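HTPA Reductase (Selaginella moellendorffii, PDB 5U5N) catalyses the NAD(P)H-dependent reduction of (2S,4S)-4-hydroxy-2,3,4,5-tetrahydrodipicolinate (HTPA) to (S)-2,3,4,5-tetrahydrodipicolinate in lysine biosynthesis through the diaminopimelate pathway. Local coordinates at the interface of chains A and B. Sequence-based numbering; all coordinates share one arbitrary frame. Chains: chain A/B, HTPA Reductase.

Contact 1: the interface of chains A and B. Residues chain A 270, 273-274, 276; chain B 146-148.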
ATOM      1  N   ILE A 270      -5.899   6.090  13.552  1.00 34.25           N
ATOM      2  CA  ILE A 270      -4.772   5.122  13.416  1.00 34.92           C
ATOM      3  C   ILE A 270      -4.855   4.101  14.556  1.00 35.05           C
ATOM      4  O   ILE A 270      -4.719   2.899  14.338  1.00 34.86           O
ATOM      5  CB  ILE A 270      -3.375   5.800  13.524  1.00 36.15           C
ATOM      6  CG1 ILE A 270      -3.172   6.862  12.444  1.00 36.14           C
ATOM      7  CG2 ILE A 270      -2.231   4.771  13.518  1.00 37.35           C
ATOM      8  CD1 ILE A 270      -3.187   6.377  11.032  1.00 35.47           C
ATOM      9  N   LEU A 273      -7.520   1.588  13.831  1.00 31.43           N
ATOM     10  CA  LEU A 273      -7.055   0.605  12.821  1.00 31.89           C
ATOM     11  C   LEU A 273      -6.151  -0.465  13.462  1.00 33.29           C
ATOM     12  O   LEU A 273      -6.309  -1.645  13.221  1.00 33.70           O
ATOM     13  CB  LEU A 273      -6.349   1.322  11.673  1.00 31.41           C
ATOM     14  CG  LEU A 273      -7.289   2.072  10.730  1.00 30.41           C
ATOM     15  CD1 LEU A 273      -6.554   3.110   9.896  1.00 30.32           C
ATOM     16  CD2 LEU A 273      -8.059   1.128   9.812  1.00 30.24           C
ATOM     17  N   GLU A 274      -5.236  -0.015  14.311  1.00 34.49           N
ATOM     18  CA  GLU A 274      -4.324  -0.896  15.044  1.00 36.62           C
ATOM     19  C   GLU A 274      -5.047  -1.882  15.960  1.00 37.52           C
ATOM     20  O   GLU A 274      -4.580  -2.981  16.156  1.00 38.43           O
ATOM     21  CB  GLU A 274      -3.300  -0.091  15.852  1.00 37.64           C
ATOM     22  CG  GLU A 274      -2.190   0.555  15.036  1.00 37.95           C
ATOM     23  CD  GLU A 274      -1.468   1.670  15.784  1.00 38.98           C
ATOM     24  OE1 GLU A 274      -2.088   2.285  16.694  1.00 39.25           O
ATOM     25  OE2 GLU A 274      -0.308   1.983  15.452  1.00 39.78           O
ATOM     26  N   GLY A 276      -7.759  -3.543  15.259  1.00 38.85           N
ATOM     27  CA  GLY A 276      -8.268  -4.668  14.480  1.00 40.03           C
ATOM     28  C   GLY A 276      -9.739  -4.518  14.204  1.00 39.80           C
ATOM     29  O   GLY A 276     -10.364  -3.604  14.717  1.00 39.30           O
TER
ATOM     30  N   GLN B 146       0.209  -3.593  10.595  1.00 39.28           N
ATOM     31  CA  GLN B 146      -0.189  -2.476  11.457  1.00 39.70           C
ATOM     32  C   GLN B 146      -1.708  -2.500  11.681  1.00 37.57           C
ATOM     33  O   GLN B 146      -2.152  -2.185  12.752  1.00 38.12           O
ATOM     34  CB  GLN B 146       0.186  -1.107  10.859  1.00 40.39           C
ATOM     35  CG  GLN B 146       1.642  -0.686  10.806  1.00 43.21           C
ATOM     36  CD  GLN B 146       2.354  -0.918  12.099  1.00 45.62           C
ATOM     37  OE1 GLN B 146       3.389  -1.586  12.131  1.00 47.79           O
ATOM     38  NE2 GLN B 146       1.798  -0.401  13.186  1.00 45.91           N
ATOM     39  N   PHE B 147      -2.482  -2.831  10.659  1.00 35.74           N
ATOM     40  CA  PHE B 147      -3.937  -2.601  10.627  1.00 34.47           C
ATOM     41  C   PHE B 147      -4.710  -3.880  10.289  1.00 33.70           C
ATOM     42  O   PHE B 147      -5.464  -3.901   9.321  1.00 32.55           O
ATOM     43  CB  PHE B 147      -4.295  -1.485   9.604  1.00 33.73           C
ATOM     44  CG  PHE B 147      -3.445  -0.230   9.710  1.00 35.14           C
ATOM     45  CD1 PHE B 147      -3.222   0.371  10.943  1.00 36.52           C
ATOM     46  CD2 PHE B 147      -2.869   0.350   8.575  1.00 35.44           C
ATOM     47  CE1 PHE B 147      -2.425   1.523  11.044  1.00 38.49           C
ATOM     48  CE2 PHE B 147      -2.069   1.488   8.681  1.00 37.35           C
ATOM     49  CZ  PHE B 147      -1.847   2.077   9.916  1.00 38.88           C
ATOM     50  N   PRO B 148      -4.560  -4.944  11.103  1.00 34.90           N
ATOM     51  CA  PRO B 148      -5.293  -6.219  10.868  1.00 34.65           C
ATOM     52  C   PRO B 148      -6.805  -6.053  10.765  1.00 33.88           C
ATOM     53  O   PRO B 148      -7.388  -5.296  11.501  1.00 33.98           O
ATOM     54  CB  PRO B 148      -4.951  -7.038  12.114  1.00 36.38           C
ATOM     55  CG  PRO B 148      -4.706  -6.014  13.161  1.00 37.08           C
ATOM     56  CD  PRO B 148      -3.925  -4.945  12.432  1.00 36.62           C
TER
HETATM   57  O   HOH W   1      -8.123  -2.705  11.508  1.00 27.89           O
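A:Leu273 and B:Phe147 meet in a part of the two-fold homodimer interface of this DapB-family reductase, where the C-terminal helix 269-274 of one subunit docks on the end of helix 131-146 of the other and helps hold the dimer together. The aromatic ring is the main filler. The CB methylene of A:Leu273 sits above the rim of this ring, 3.3 Å from B:Phe147 CD1, while the neighbouring CB of B:Gln146 covers the centre of the opposite face, so the ring is clasped between the subunits. With CG beside its own backbone N (chi1 -48°), B:Phe147 reaches toward A:Ile270, whose CG2 methyl comes to 4.1 Å from CE1 of B:Phe147. Branched aliphatic residues suit this flat apolar surface.

A:Glu274 is amphipathic in use. Its extended chain (chi2 162°) carries CG within 3.6 Å of the backbone O of B:Gln146 and runs alongside that glutamine, pointing the same way. The carboxylate OE2 stays 3.9 Å from the amide NE2 of B:Gln146, the two planes turned 63° apart, which suggests a loose electrostatic attraction.

One water bridges two backbone carbonyls, 2.7 Å from O of A:Leu273 and 2.7 Å from O of B:Pro148. Beside it A:Gly276, with a positive phi that glycine adopts easily, brings its CA to 3.2 Å from O of B:Pro148 with no side chain in the way; the proline CG is a looser neighbour.

Contact 2: the interface of chains A and B. Residues chain A 150-151, 154, 231; chain B 132-133, 135-136, 242.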
ATOM      1  N   ALA A 150      12.956   5.145  -3.525  1.00 39.41           N
ATOM      2  CA  ALA A 150      12.681   3.894  -4.265  1.00 38.61           C
ATOM      3  C   ALA A 150      12.142   4.075  -5.682  1.00 38.04           C
ATOM      4  O   ALA A 150      12.381   3.216  -6.549  1.00 37.87           O
ATOM      5  CB  ALA A 150      11.775   2.944  -3.479  1.00 38.06           C
ATOM      6  N   PHE A 151      11.439   5.177  -5.925  1.00 37.62           N
ATOM      7  CA  PHE A 151      10.939   5.513  -7.258  1.00 37.41           C
ATOM      8  C   PHE A 151      11.694   6.701  -7.877  1.00 38.52           C
ATOM      9  O   PHE A 151      11.212   7.362  -8.806  1.00 38.52           O
ATOM     10  CB  PHE A 151       9.449   5.799  -7.176  1.00 36.79           C
ATOM     11  CG  PHE A 151       8.617   4.597  -6.829  1.00 35.82           C
ATOM     12  CD1 PHE A 151       8.521   4.142  -5.521  1.00 35.64           C
ATOM     13  CD2 PHE A 151       7.916   3.931  -7.814  1.00 35.48           C
ATOM     14  CE1 PHE A 151       7.763   3.033  -5.218  1.00 35.05           C
ATOM     15  CE2 PHE A 151       7.124   2.847  -7.514  1.00 34.75           C
ATOM     16  CZ  PHE A 151       7.056   2.390  -6.218  1.00 34.59           C
ATOM     17  N   TYR A 154      11.223   8.292 -11.493  1.00 42.53           N
ATOM     18  CA  TYR A 154       9.869   8.048 -12.005  1.00 41.72           C
ATOM     19  C   TYR A 154       9.127   9.362 -12.122  1.00 42.21           C
ATOM     20  O   TYR A 154       9.524  10.341 -11.508  1.00 42.57           O
ATOM     21  CB  TYR A 154       9.086   7.086 -11.106  1.00 39.91           C
ATOM     22  CG  TYR A 154       9.408   5.619 -11.326  1.00 39.56           C
ATOM     23  CD1 TYR A 154      10.725   5.149 -11.322  1.00 40.59           C
ATOM     24  CD2 TYR A 154       8.382   4.684 -11.536  1.00 38.95           C
ATOM     25  CE1 TYR A 154      11.009   3.776 -11.533  1.00 40.70           C
ATOM     26  CE2 TYR A 154       8.658   3.339 -11.744  1.00 39.24           C
ATOM     27  CZ  TYR A 154       9.973   2.887 -11.735  1.00 40.10           C
ATOM     28  OH  TYR A 154      10.241   1.538 -11.950  1.00 41.39           O
ATOM     29  N   PHE A 231       2.610   2.153 -12.349  1.00 36.57           N
ATOM     30  CA  PHE A 231       1.873   1.908 -11.108  1.00 35.90           C
ATOM     31  C   PHE A 231       0.691   2.857 -11.046  1.00 35.56           C
ATOM     32  O   PHE A 231       0.814   4.042 -11.369  1.00 35.95           O
ATOM     33  CB  PHE A 231       2.713   2.174  -9.868  1.00 35.97           C
ATOM     34  CG  PHE A 231       3.750   1.135  -9.590  1.00 36.71           C
ATOM     35  CD1 PHE A 231       4.984   1.172 -10.231  1.00 37.94           C
ATOM     36  CD2 PHE A 231       3.534   0.171  -8.615  1.00 36.47           C
ATOM     37  CE1 PHE A 231       5.956   0.238  -9.954  1.00 38.98           C
ATOM     38  CE2 PHE A 231       4.524  -0.782  -8.347  1.00 37.58           C
ATOM     39  CZ  PHE A 231       5.720  -0.748  -9.022  1.00 38.73           C
TER
ATOM     40  N   GLN B 132      10.693  -1.558  -7.259  1.00 34.75           N
ATOM     41  CA  GLN B 132       9.495  -0.747  -7.089  1.00 35.58           C
ATOM     42  C   GLN B 132       8.283  -1.637  -6.802  1.00 33.91           C
ATOM     43  O   GLN B 132       7.353  -1.265  -6.026  1.00 34.85           O
ATOM     44  CB  GLN B 132       9.226   0.132  -8.317  1.00 37.07           C
ATOM     45  CG  GLN B 132      10.259   1.261  -8.508  1.00 39.74           C
ATOM     46  CD  GLN B 132      11.612   0.772  -9.053  1.00 38.29           C
ATOM     47  OE1 GLN B 132      11.725  -0.359  -9.508  1.00 35.32           O
ATOM     48  NE2 GLN B 132      12.619   1.624  -9.030  1.00 40.64           N
ATOM     49  N   VAL B 133       8.242  -2.790  -7.456  1.00 31.68           N
ATOM     50  CA  VAL B 133       7.230  -3.807  -7.172  1.00 30.98           C
ATOM     51  C   VAL B 133       7.456  -4.368  -5.755  1.00 30.64           C
ATOM     52  O   VAL B 133       6.496  -4.561  -5.013  1.00 31.01           O
ATOM     53  CB  VAL B 133       7.155  -4.901  -8.257  1.00 30.73           C
ATOM     54  CG1 VAL B 133       6.273  -6.077  -7.812  1.00 31.26           C
ATOM     55  CG2 VAL B 133       6.713  -4.302  -9.592  1.00 31.93           C
ATOM     56  N   ALA B 135       8.673  -2.754  -3.187  1.00 33.60           N
ATOM     57  CA  ALA B 135       8.187  -1.711  -2.276  1.00 35.86           C
ATOM     58  C   ALA B 135       6.653  -1.702  -2.110  1.00 35.49           C
ATOM     59  O   ALA B 135       6.145  -1.470  -1.005  1.00 36.86           O
ATOM     60  CB  ALA B 135       8.682  -0.341  -2.714  1.00 38.38           C
ATOM     61  N   PHE B 136       5.934  -1.884  -3.215  1.00 34.50           N
ATOM     62  CA  PHE B 136       4.465  -1.966  -3.192  1.00 35.15           C
ATOM     63  C   PHE B 136       3.996  -3.196  -2.394  1.00 33.75           C
ATOM     64  O   PHE B 136       3.085  -3.115  -1.574  1.00 34.48           O
ATOM     65  CB  PHE B 136       3.851  -2.043  -4.597  1.00 35.42           C
ATOM     66  CG  PHE B 136       2.393  -2.470  -4.585  1.00 36.37           C
ATOM     67  CD1 PHE B 136       1.406  -1.671  -3.962  1.00 38.86           C
ATOM     68  CD2 PHE B 136       2.001  -3.685  -5.129  1.00 35.73           C
ATOM     69  CE1 PHE B 136       0.073  -2.085  -3.935  1.00 40.27           C
ATOM     70  CE2 PHE B 136       0.667  -4.095  -5.101  1.00 37.52           C
ATOM     71  CZ  PHE B 136      -0.300  -3.292  -4.515  1.00 39.64           C
ATOM     72  N   ILE B 242      12.902  -3.043 -15.569  1.00 34.92           N
ATOM     73  CA  ILE B 242      12.765  -2.923 -14.107  1.00 34.05           C
ATOM     74  C   ILE B 242      13.594  -3.967 -13.345  1.00 33.43           C
ATOM     75  O   ILE B 242      14.151  -3.667 -12.280  1.00 33.07           O
ATOM     76  CB  ILE B 242      11.290  -2.984 -13.648  1.00 33.39           C
ATOM     77  CG1 ILE B 242      11.150  -2.448 -12.221  1.00 32.88           C
ATOM     78  CG2 ILE B 242      10.704  -4.400 -13.761  1.00 32.71           C
ATOM     79  CD1 ILE B 242       9.736  -2.536 -11.661  1.00 32.39           C
TER
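B:Gln132 plugs into a pocket formed by A:Phe151, A:Tyr154 and A:Phe231, a helix-into-aromatic-pocket contact that joins the subunits of the DapB-family homodimer. The glutamine lies at the start of helix 131-146. A long, partly apolar side chain suits this place because its methylene groups can lie against rings while its amide reaches a polar group beyond them.

CG of B:Gln132 lies over the face of A:Phe151, 3.8 Å from the ring centroid, in a CH-pi contact offset toward the rim. The bend at chi2 (75°) then turns the amide back toward the partner's loop, where NE2 donates a hydrogen bond to the backbone O of A:Ala150, 3.0 Å away. That bond is bent at the hydrogen (130°) and leaves the amide plane, although it approaches nearly along the C=O axis.

The amide also lies above the plane of the A:Tyr154 ring, shifted out past the hydroxyl end and turned only 21° from it, with CD of B:Gln132 3.3 Å from OH of A:Tyr154. A:Phe231 instead presents its rim: CE1 is 3.7 Å from CB of B:Gln132, and CZ is 3.7 Å from the CG2 methyl of B:Val133. Within chain A, CE2 of A:Phe151 rests over one face of A:Phe231 and CD2 over A:Tyr154, so the three rings brace one another around the glutamine.

Contact 3: the interface of chains A and B. Residues chain A 132-133, 136, 235; chain B 143, 151, 154, 231.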
ATOM      1  N   GLN A 132     -10.553   3.188   5.965  1.00 29.60           N
ATOM      2  CA  GLN A 132      -9.799   2.457   4.921  1.00 29.43           C
ATOM      3  C   GLN A 132      -8.898   3.414   4.159  1.00 30.03           C
ATOM      4  O   GLN A 132      -7.783   3.030   3.733  1.00 30.20           O
ATOM      5  CB  GLN A 132     -10.741   1.712   3.968  1.00 29.76           C
ATOM      6  CG  GLN A 132     -11.425   0.504   4.607  1.00 29.76           C
ATOM      7  CD  GLN A 132     -12.562   0.874   5.573  1.00 29.46           C
ATOM      8  OE1 GLN A 132     -13.016   2.031   5.597  1.00 29.06           O
ATOM      9  NE2 GLN A 132     -13.028  -0.114   6.359  1.00 29.76           N
ATOM     10  N   VAL A 133      -9.383   4.633   3.954  1.00 31.33           N
ATOM     11  CA  VAL A 133      -8.561   5.686   3.358  1.00 32.96           C
ATOM     12  C   VAL A 133      -7.411   6.055   4.316  1.00 33.14           C
ATOM     13  O   VAL A 133      -6.247   6.194   3.862  1.00 34.33           O
ATOM     14  CB  VAL A 133      -9.393   6.909   2.904  1.00 35.29           C
ATOM     15  CG1 VAL A 133      -8.480   8.029   2.431  1.00 37.57           C
ATOM     16  CG2 VAL A 133     -10.326   6.528   1.756  1.00 36.19           C
ATOM     17  N   PHE A 136      -4.602   3.338   4.080  1.00 30.43           N
ATOM     18  CA  PHE A 136      -3.828   3.459   2.848  1.00 30.58           C
ATOM     19  C   PHE A 136      -2.822   4.594   2.943  1.00 31.14           C
ATOM     20  O   PHE A 136      -1.654   4.431   2.577  1.00 30.88           O
ATOM     21  CB  PHE A 136      -4.737   3.714   1.639  1.00 31.47           C
ATOM     22  CG  PHE A 136      -3.995   4.146   0.418  1.00 33.30           C
ATOM     23  CD1 PHE A 136      -3.097   3.243  -0.189  1.00 33.84           C
ATOM     24  CD2 PHE A 136      -4.151   5.426  -0.128  1.00 34.90           C
ATOM     25  CE1 PHE A 136      -2.371   3.607  -1.318  1.00 35.89           C
ATOM     26  CE2 PHE A 136      -3.437   5.784  -1.281  1.00 37.27           C
ATOM     27  CZ  PHE A 136      -2.534   4.874  -1.868  1.00 37.52           C
ATOM     28  N   HIS A 235      -8.274   5.423  -4.803  1.00 31.18           N
ATOM     29  CA  HIS A 235      -9.231   5.278  -3.733  1.00 30.45           C
ATOM     30  C   HIS A 235     -10.392   6.242  -3.987  1.00 31.10           C
ATOM     31  O   HIS A 235     -10.191   7.435  -4.128  1.00 31.36           O
ATOM     32  CB  HIS A 235      -8.575   5.384  -2.355  1.00 29.58           C
ATOM     33  CG  HIS A 235      -7.832   6.660  -2.100  1.00 29.79           C
ATOM     34  ND1 HIS A 235      -8.428   7.762  -1.538  1.00 29.87           N
ATOM     35  CD2 HIS A 235      -6.516   6.961  -2.215  1.00 29.90           C
ATOM     36  CE1 HIS A 235      -7.531   8.725  -1.402  1.00 30.40           C
ATOM     37  NE2 HIS A 235      -6.355   8.261  -1.803  1.00 30.41           N
TER
ATOM     38  N   MET B 143       0.828  -2.420   5.865  1.00 43.45           N
ATOM     39  CA  MET B 143      -0.583  -2.143   6.109  1.00 44.52           C
ATOM     40  C   MET B 143      -1.242  -3.325   6.834  1.00 43.49           C
ATOM     41  O   MET B 143      -1.894  -3.141   7.866  1.00 45.14           O
ATOM     42  CB  MET B 143      -1.301  -1.823   4.790  1.00 44.15           C
ATOM     43  CG  MET B 143      -2.684  -1.211   4.993  1.00 47.07           C
ATOM     44  SD  MET B 143      -3.344  -0.317   3.535  1.00 49.55           S
ATOM     45  CE  MET B 143      -3.742  -1.655   2.435  1.00 47.02           C
ATOM     46  N   PHE B 151      -9.951  -4.066   6.187  1.00 30.26           N
ATOM     47  CA  PHE B 151     -10.891  -4.179   5.078  1.00 30.22           C
ATOM     48  C   PHE B 151     -11.896  -5.335   5.270  1.00 30.83           C
ATOM     49  O   PHE B 151     -12.522  -5.818   4.306  1.00 30.71           O
ATOM     50  CB  PHE B 151     -10.106  -4.336   3.781  1.00 29.49           C
ATOM     51  CG  PHE B 151      -9.363  -3.101   3.380  1.00 29.66           C
ATOM     52  CD1 PHE B 151      -8.142  -2.814   3.950  1.00 29.93           C
ATOM     53  CD2 PHE B 151      -9.900  -2.222   2.444  1.00 30.21           C
ATOM     54  CE1 PHE B 151      -7.441  -1.667   3.588  1.00 30.58           C
ATOM     55  CE2 PHE B 151      -9.237  -1.045   2.106  1.00 30.89           C
ATOM     56  CZ  PHE B 151      -7.996  -0.771   2.665  1.00 31.09           C
ATOM     57  N   TYR B 154     -14.953  -6.440   2.921  1.00 31.77           N
ATOM     58  CA  TYR B 154     -14.772  -5.973   1.534  1.00 31.24           C
ATOM     59  C   TYR B 154     -14.642  -7.159   0.607  1.00 31.15           C
ATOM     60  O   TYR B 154     -14.363  -8.237   1.063  1.00 31.31           O
ATOM     61  CB  TYR B 154     -13.549  -5.055   1.400  1.00 29.90           C
ATOM     62  CG  TYR B 154     -13.786  -3.610   1.814  1.00 30.42           C
ATOM     63  CD1 TYR B 154     -14.384  -3.299   3.041  1.00 31.56           C
ATOM     64  CD2 TYR B 154     -13.424  -2.555   0.988  1.00 30.36           C
ATOM     65  CE1 TYR B 154     -14.620  -1.972   3.425  1.00 32.42           C
ATOM     66  CE2 TYR B 154     -13.647  -1.233   1.354  1.00 31.44           C
ATOM     67  CZ  TYR B 154     -14.238  -0.941   2.585  1.00 32.48           C
ATOM     68  OH  TYR B 154     -14.456   0.370   2.984  1.00 33.98           O
ATOM     69  N   PHE B 231     -11.207   0.668  -4.044  1.00 34.39           N
ATOM     70  CA  PHE B 231      -9.739   0.805  -4.105  1.00 34.19           C
ATOM     71  C   PHE B 231      -9.235  -0.030  -5.258  1.00 33.80           C
ATOM     72  O   PHE B 231      -9.648  -1.171  -5.463  1.00 33.46           O
ATOM     73  CB  PHE B 231      -9.053   0.277  -2.829  1.00 34.11           C
ATOM     74  CG  PHE B 231      -9.206   1.166  -1.632  1.00 35.16           C
ATOM     75  CD1 PHE B 231     -10.363   1.126  -0.851  1.00 35.75           C
ATOM     76  CD2 PHE B 231      -8.212   2.072  -1.279  1.00 35.73           C
ATOM     77  CE1 PHE B 231     -10.498   1.956   0.256  1.00 36.95           C
ATOM     78  CE2 PHE B 231      -8.367   2.901  -0.169  1.00 36.95           C
ATOM     79  CZ  PHE B 231      -9.490   2.830   0.593  1.00 37.52           C
TER
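B:Phe231 and A:Gln132 bury most of the surface here, where A:His235 adds a strand-to-strand link in the homodimer of this DapB-family reductase. A:His235 and B:Phe231, both on strand 229-238 of their own subunits, form an antiparallel beta bridge, so the sheet runs on from one chain into the other.

The phenylalanine side chain rises from this bridge and is held on both faces. CB of A:His235 stands above one side, near the CD2-CE2 rim, and comes to 3.3 Å from CE2 of B:Phe231. On the opposite face lies CE2 of B:Phe151, from the phenylalanine's own chain. The histidine touches the ring through its CB methylene. A flat aromatic residue suits this slot between strand and helix.

A:Gln132 spans three rings. Its CG lies over one face of B:Phe151, offset toward the rim, while its CB is 3.7 Å from CE1 of B:Phe231. CD approaches the hydroxyl OH of B:Tyr154 to 3.2 Å; the amide is offset above the hydroxyl end of that ring rather than over its centre, the planes only 24° apart.

From helix 131-146 of chain B, B:Met143 sends its thioether to the equivalent helix of chain A, SD lying 3.9 Å from CA of A:Phe136. CG anti to the backbone N (chi1 -167°) extends the flexible chain across to that helix, and unbranched methionine can fit its uneven surface.

Contacts 2 and 3 are largely two-fold counterparts, centred about 20 Å apart: the Gln132, Phe151, Tyr154 and Phe231 cluster is built twice with the chains exchanged. Contact 1 lies about 11 Å from contact 3 and 24 Å from contact 2. Helix 131-146 takes part in all three, its N-terminal part (132-136) in contacts 2 and 3, Met143 in contact 3 and its final residue in contact 1, while strand 229-238 serves contacts 2 and 3. Because this helix begins just past the NAD-binding residues Ala126 and Met129, the dimer interface probably helps steady the region near the cofactor site.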